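Local coordinates for protein beta-n-acetylhexosaminidase (PDB 4AZH) that probably hydrolyses terminal beta-linked N-acetylglucosamine from glycans, as a family 20 catalytic module of the pneumococcal exo-beta-D-N-acetylglucosaminidase StrH, at residues Y281-Q286 and A331-A336. Residues are numbered along the deposited sequence; the frame is centred on the assembly and turned at random.
Sequences YYILGQ and ADRPSA. With LOG (N-acetylglucosaminono-1,5-lactone (Z)-oxime), chain E.
Ile283 and Asp332 meet beside the bound inhibitor, CG2 of the isoleucine lying 4.0 Å from CB of the aspartate, and together they illustrate how a TIM barrel builds its active site from the loops that follow its strands. In this family 20 module, Asp332 comes directly after strand 322-330 and takes two hydroxyls of the sugar-like ring at once: O4 donates to OD1 and O6 to OD2, each over 2.6 Å. Ile283 supplies an apolar wall, its CD1 3.3 Å from the same O6. With CG1 anti to the carbonyl carbon (chi1 -66°), that branch runs to the ligand while CG2 is left for the protein side, where it sits over one face of the Arg333 guanidinium. Tyr281 grips the acetamido end, its OH donating to O7 over 2.6 Å; its ring also packs edge-to-face with Trp330. Arg20 and Asp183 also hydrogen-bond the ligand.

Behind this first shell, each segment folds into a beta turn, type II from Ile283 to Gln286 and type I from Arg333 to Ala336. Leu284 touches the other segment at two points, CD1 reaching CB of Ala331 and CB lying 4.0 Å from CB of Ala336. The positive phi of Gly285 (87°) suits the type II turn, and its N donates to Tyr282 OH, which is also bonded to Glu342. A water bridges the two backbones, accepting from Arg333 N and donating to Leu284 O at 2.7 Å.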
loop_
_atom_site.group_PDB
_atom_site.type_symbol
_atom_site.label_atom_id
_atom_site.label_comp_id
_atom_site.label_asym_id
_atom_site.label_seq_id
_atom_site.Cartn_x
_atom_site.Cartn_y
_atom_site.Cartn_z
ATOM N N TYR A 281 6.967 -9.960 -6.182
ATOM C CA TYR A 281 7.725 -8.701 -6.089
ATOM C C TYR A 281 8.448 -8.384 -7.428
ATOM O O TYR A 281 9.078 -9.253 -8.039
ATOM C CB TYR A 281 8.793 -8.834 -5.010
ATOM C CG TYR A 281 8.364 -8.561 -3.595
ATOM C CD1 TYR A 281 7.012 -8.422 -3.255
ATOM C CD2 TYR A 281 9.310 -8.491 -2.582
ATOM C CE1 TYR A 281 6.616 -8.183 -1.945
ATOM C CE2 TYR A 281 8.934 -8.236 -1.273
ATOM C CZ TYR A 281 7.581 -8.079 -0.949
ATOM O OH TYR A 281 7.188 -7.815 0.356
ATOM N N TYR A 282 8.341 -7.149 -7.888
ATOM C CA TYR A 282 9.245 -6.670 -8.909
ATOM C C TYR A 282 9.978 -5.428 -8.389
ATOM O O TYR A 282 9.370 -4.493 -7.861
ATOM C CB TYR A 282 8.506 -6.383 -10.204
ATOM C CG TYR A 282 9.352 -5.673 -11.234
ATOM C CD1 TYR A 282 10.602 -6.190 -11.623
ATOM C CD2 TYR A 282 8.912 -4.491 -11.837
ATOM C CE1 TYR A 282 11.381 -5.536 -12.574
ATOM C CE2 TYR A 282 9.687 -3.838 -12.793
ATOM C CZ TYR A 282 10.912 -4.363 -13.159
ATOM O OH TYR A 282 11.695 -3.730 -14.109
ATOM N N ILE A 283 11.301 -5.465 -8.494
ATOM C CA ILE A 283 12.150 -4.354 -8.126
ATOM C C ILE A 283 12.545 -3.670 -9.451
ATOM O O ILE A 283 13.094 -4.310 -10.336
ATOM C CB ILE A 283 13.376 -4.886 -7.389
ATOM C CG1 ILE A 283 12.947 -5.500 -6.042
ATOM C CG2 ILE A 283 14.402 -3.801 -7.214
ATOM C CD1 ILE A 283 13.976 -6.462 -5.478
ATOM N N LEU A 284 12.226 -2.387 -9.581
ATOM C CA LEU A 284 12.453 -1.635 -10.812
ATOM C C LEU A 284 13.886 -1.850 -11.281
ATOM O O LEU A 284 14.845 -1.625 -10.526
ATOM C CB LEU A 284 12.175 -0.127 -10.609
ATOM C CG LEU A 284 10.778 0.377 -10.214
ATOM C CD1 LEU A 284 10.758 1.909 -10.112
ATOM C CD2 LEU A 284 9.677 -0.102 -11.164
ATOM N N GLY A 285 14.015 -2.337 -12.514
ATOM C CA GLY A 285 15.324 -2.527 -13.140
ATOM C C GLY A 285 16.029 -3.841 -12.873
ATOM O O GLY A 285 17.105 -4.063 -13.416
ATOM N N GLN A 286 15.452 -4.701 -12.029
ATOM C CA GLN A 286 16.102 -5.976 -11.663
ATOM C C GLN A 286 16.234 -6.847 -12.894
ATOM O O GLN A 286 15.311 -6.938 -13.697
ATOM C CB GLN A 286 15.282 -6.731 -10.613
ATOM C CG GLN A 286 15.980 -7.929 -9.993
ATOM C CD GLN A 286 16.803 -7.588 -8.752
ATOM O OE1 GLN A 286 17.075 -6.423 -8.458
ATOM N NE2 GLN A 286 17.210 -8.618 -8.017
ATOM N N ALA A 331 11.364 -0.103 -5.348
ATOM C CA ALA A 331 12.358 0.738 -6.008
ATOM C C ALA A 331 13.694 0.779 -5.256
ATOM O O ALA A 331 14.229 1.853 -4.967
ATOM C CB ALA A 331 11.784 2.131 -6.206
ATOM N N ASP A 332 14.222 -0.410 -4.952
ATOM C CA ASP A 332 15.427 -0.574 -4.078
ATOM C C ASP A 332 16.606 0.243 -4.597
ATOM O O ASP A 332 17.414 0.760 -3.816
ATOM C CB ASP A 332 15.835 -2.038 -3.960
ATOM C CG ASP A 332 14.777 -2.885 -3.259
ATOM O OD1 ASP A 332 13.574 -2.558 -3.366
ATOM O OD2 ASP A 332 15.160 -3.877 -2.585
ATOM N N ARG A 333 16.678 0.344 -5.920
ATOM C CA ARG A 333 17.629 1.208 -6.591
ATOM C C ARG A 333 16.764 2.265 -7.240
ATOM O O ARG A 333 16.322 2.069 -8.368
ATOM C CB ARG A 333 18.368 0.401 -7.669
ATOM C CG ARG A 333 19.272 -0.699 -7.125
ATOM C CD ARG A 333 19.828 -1.590 -8.231
ATOM N NE ARG A 333 19.148 -2.879 -8.297
ATOM C CZ ARG A 333 18.190 -3.199 -9.163
ATOM N NH1 ARG A 333 17.763 -2.337 -10.078
ATOM N NH2 ARG A 333 17.663 -4.406 -9.116
ATOM N N PRO A 334 16.510 3.395 -6.539
ATOM C CA PRO A 334 15.456 4.319 -7.003
ATOM C C PRO A 334 15.844 5.108 -8.240
ATOM O O PRO A 334 14.990 5.780 -8.819
ATOM C CB PRO A 334 15.257 5.247 -5.815
ATOM C CG PRO A 334 16.626 5.345 -5.243
ATOM C CD PRO A 334 17.210 3.956 -5.363
ATOM N N SER A 335 17.098 5.003 -8.668
ATOM C CA SER A 335 17.500 5.661 -9.906
ATOM C C SER A 335 17.234 4.779 -11.126
ATOM O O SER A 335 17.401 5.217 -12.265
ATOM C CB SER A 335 18.948 6.092 -9.835
ATOM O OG SER A 335 19.783 4.993 -10.031
ATOM N N ALA A 336 16.786 3.544 -10.898
ATOM C CA ALA A 336 16.266 2.718 -11.982
ATOM C C ALA A 336 15.119 3.434 -12.686
ATOM O O ALA A 336 14.381 4.191 -12.068
ATOM C CB ALA A 336 15.786 1.378 -11.439
HETATM C C2 LOG E . 11.512 -4.856 1.788
HETATM C C3 LOG E . 11.229 -3.772 0.749
HETATM C C4 LOG E . 12.077 -4.060 -0.470
HETATM C C5 LOG E . 11.631 -5.403 -1.034
HETATM C C6 LOG E . 12.308 -5.642 -2.401
HETATM C C7 LOG E . 9.221 -5.643 2.336
HETATM C C8 LOG E . 8.051 -5.581 3.314
HETATM N N2 LOG E . 10.349 -4.963 2.703
HETATM O O1 LOG E . 12.145 -8.298 1.575
HETATM O O3 LOG E . 11.476 -2.404 1.287
HETATM O O4 LOG E . 11.840 -3.090 -1.458
HETATM O O5 LOG E . 11.970 -6.406 -0.135
HETATM O O6 LOG E . 13.677 -5.930 -2.245
HETATM C C1 LOG E . 11.775 -6.140 1.211
HETATM O O7 LOG E . 9.124 -6.325 1.314
HETATM N N1 LOG E . 11.898 -7.084 2.087
HETATM O O HOH W 1 14.881 -0.317 -8.115
#